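Local coordinates for uncharacterized protein (Bordetella bronchiseptica, PDB 4XG0) that probably acts as an ATP-dependent kinase of the DUF1537 family, phosphorylating acid sugars in a catabolic pathway, at residues 285-289 and 290-294. Sequence-based numbering, arbitrary orientation.
Sequences WAPTL and AQLAD
T288 and Q291 grip each other reciprocally at the start of the short helix 289-292. The hydroxyl OG1 of T288 takes the backbone N-H of Q291 at 3.1 Å in a nearly straight bond (165°). It can do so because chi1 of 66° sets OG1 between the backbone N and the carbonyl carbon, where it faces the N-H of Q291. In return, the side chain of Q291 reaches back across T288: CG lies 3.3 Å from the T288 hydroxyl OG1, and the extended chain beyond it delivers OE1 to the backbone N of T288 at 3.0 Å. That donor sits tilted 24° from the plane of the amide carbonyl. The methyl CG2 of T288 lies 3.6 Å from the same OE1. One turn is closed by the backbone, L292 N to T288 O at 2.8 Å, whereas the next bond, A293 N to L289 O, is weak.

Apolar contacts run alongside the capping bonds. P287 sets CG over the centre of one face of the W285 ring while its CB meets CB of Q291 at 3.7 Å. L292, its CG swung anti to the backbone N, crosses W285 at about a right angle and brings CD1 to within 3.7 Å of atom CH2 of the W285 ring. Helix 334-349 receives L292 on V335 and L339; W285 stacks on W301, and its NE1 is hydrogen-bonded to N297.

The reciprocal side-chain-to-backbone bonds of T288 and Q291 make a capping box, here at the N-terminus of the short helix that follows edge strand 283-285 of the mixed sheet in the probable nucleotide-binding domain.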
ATOM      1  N   TRP A 285      16.050   6.867  19.504  1.00 33.17           N
ATOM      2  CA  TRP A 285      16.884   7.689  20.371  1.00 35.47           C
ATOM      3  C   TRP A 285      16.028   8.041  21.565  1.00 28.14           C
ATOM      4  O   TRP A 285      15.005   8.725  21.418  1.00 26.49           O
ATOM      5  CB  TRP A 285      17.327   8.968  19.644  1.00 29.46           C
ATOM      6  CG  TRP A 285      18.370   9.754  20.329  1.00 31.14           C
ATOM      7  CD1 TRP A 285      19.547   9.287  20.838  1.00 30.41           C
ATOM      8  CD2 TRP A 285      18.371  11.175  20.558  1.00 27.51           C
ATOM      9  NE1 TRP A 285      20.279  10.330  21.376  1.00 28.62           N
ATOM     10  CE2 TRP A 285      19.580  11.495  21.210  1.00 28.28           C
ATOM     11  CE3 TRP A 285      17.462  12.195  20.296  1.00 25.89           C
ATOM     12  CZ2 TRP A 285      19.901  12.796  21.593  1.00 31.48           C
ATOM     13  CZ3 TRP A 285      17.789  13.491  20.678  1.00 26.89           C
ATOM     14  CH2 TRP A 285      18.994  13.773  21.306  1.00 28.83           C
ATOM     15  N   ALA A 286      16.415   7.533  22.734  1.00 28.31           N
ATOM     16  CA  ALA A 286      15.711   7.819  23.979  1.00 28.24           C
ATOM     17  C   ALA A 286      16.665   8.397  25.010  1.00 34.46           C
ATOM     18  O   ALA A 286      17.064   7.719  25.959  1.00 32.22           O
ATOM     19  CB  ALA A 286      15.082   6.532  24.521  1.00 34.21           C
ATOM     20  N   PRO A 287      17.053   9.665  24.831  1.00 29.73           N
ATOM     21  CA  PRO A 287      18.030  10.290  25.723  1.00 27.55           C
ATOM     22  C   PRO A 287      17.467  10.712  27.069  1.00 28.66           C
ATOM     23  O   PRO A 287      16.280  10.950  27.198  1.00 31.44           O
ATOM     24  CB  PRO A 287      18.448  11.542  24.936  1.00 26.86           C
ATOM     25  CG  PRO A 287      17.249  11.913  24.164  1.00 27.01           C
ATOM     26  CD  PRO A 287      16.606  10.580  23.765  1.00 32.73           C
ATOM     27  N   THR A 288      18.343  10.816  28.058  1.00 32.38           N
ATOM     28  CA  THR A 288      18.002  11.425  29.325  1.00 34.16           C
ATOM     29  C   THR A 288      17.977  12.931  29.132  1.00 38.62           C
ATOM     30  O   THR A 288      18.375  13.427  28.081  1.00 35.18           O
ATOM     31  CB  THR A 288      19.064  11.125  30.378  1.00 37.55           C
ATOM     32  OG1 THR A 288      20.282  11.769  29.997  1.00 34.07           O
ATOM     33  CG2 THR A 288      19.299   9.645  30.473  1.00 34.85           C
ATOM     34  N   LEU A 289      17.524  13.655  30.150  1.00 36.08           N
ATOM     35  CA  LEU A 289      17.457  15.100  30.088  1.00 37.11           C
ATOM     36  C   LEU A 289      18.831  15.680  29.818  1.00 39.57           C
ATOM     37  O   LEU A 289      18.977  16.609  29.026  1.00 42.95           O
ATOM     38  CB  LEU A 289      16.959  15.653  31.412  1.00 40.40           C
ATOM     39  CG  LEU A 289      15.456  15.549  31.627  1.00 38.10           C
ATOM     40  CD1 LEU A 289      15.152  16.034  33.027  1.00 39.49           C
ATOM     41  CD2 LEU A 289      14.755  16.395  30.577  1.00 35.20           C
ATOM     42  N   ALA A 290      19.834  15.144  30.504  1.00 35.67           N
ATOM     43  CA  ALA A 290      21.202  15.612  30.310  1.00 40.50           C
ATOM     44  C   ALA A 290      21.677  15.340  28.878  1.00 40.18           C
ATOM     45  O   ALA A 290      22.282  16.205  28.241  1.00 36.52           O
ATOM     46  CB  ALA A 290      22.122  14.950  31.299  1.00 36.33           C
ATOM     47  N   GLN A 291      21.395  14.148  28.361  1.00 39.59           N
ATOM     48  CA  GLN A 291      21.825  13.804  26.995  1.00 37.70           C
ATOM     49  C   GLN A 291      21.129  14.637  25.928  1.00 31.04           C
ATOM     50  O   GLN A 291      21.758  15.071  24.948  1.00 34.63           O
ATOM     51  CB  GLN A 291      21.610  12.307  26.730  1.00 42.92           C
ATOM     52  CG  GLN A 291      22.519  11.394  27.571  1.00 43.09           C
ATOM     53  CD  GLN A 291      22.121   9.921  27.496  1.00 45.16           C
ATOM     54  OE1 GLN A 291      20.952   9.578  27.287  1.00 34.17           O
ATOM     55  NE2 GLN A 291      23.102   9.046  27.648  1.00 50.62           N
ATOM     56  N   LEU A 292      19.827  14.856  26.096  1.00 30.30           N
ATOM     57  CA  LEU A 292      19.067  15.647  25.153  1.00 27.19           C
ATOM     58  C   LEU A 292      19.676  17.063  24.968  1.00 27.62           C
ATOM     59  O   LEU A 292      19.650  17.598  23.852  1.00 28.82           O
ATOM     60  CB  LEU A 292      17.612  15.713  25.588  1.00 26.51           C
ATOM     61  CG  LEU A 292      16.704  16.534  24.695  1.00 28.12           C
ATOM     62  CD1 LEU A 292      16.809  16.125  23.235  1.00 28.02           C
ATOM     63  CD2 LEU A 292      15.287  16.363  25.228  1.00 32.65           C
ATOM     64  N   ALA A 293      20.224  17.653  26.042  1.00 32.92           N
ATOM     65  CA  ALA A 293      20.841  18.982  25.952  1.00 33.99           C
ATOM     66  C   ALA A 293      22.299  18.947  25.480  1.00 35.31           C
ATOM     67  O   ALA A 293      22.934  19.993  25.377  1.00 35.78           O
ATOM     68  CB  ALA A 293      20.747  19.708  27.310  1.00 37.35           C
ATOM     69  N   ASP A 294      22.817  17.755  25.192  1.00 31.17           N
ATOM     70  CA  ASP A 294      24.223  17.557  24.848  1.00 31.87           C
ATOM     71  C   ASP A 294      24.348  17.228  23.365  1.00 30.76           C
ATOM     72  O   ASP A 294      23.947  16.149  22.913  1.00 29.93           O
ATOM     73  CB  ASP A 294      24.787  16.409  25.682  1.00 38.36           C
ATOM     74  CG  ASP A 294      26.299  16.300  25.583  1.00 43.11           C
ATOM     75  OD1 ASP A 294      26.883  16.821  24.608  1.00 41.46           O
ATOM     76  OD2 ASP A 294      26.899  15.682  26.488  1.00 45.90           O
TER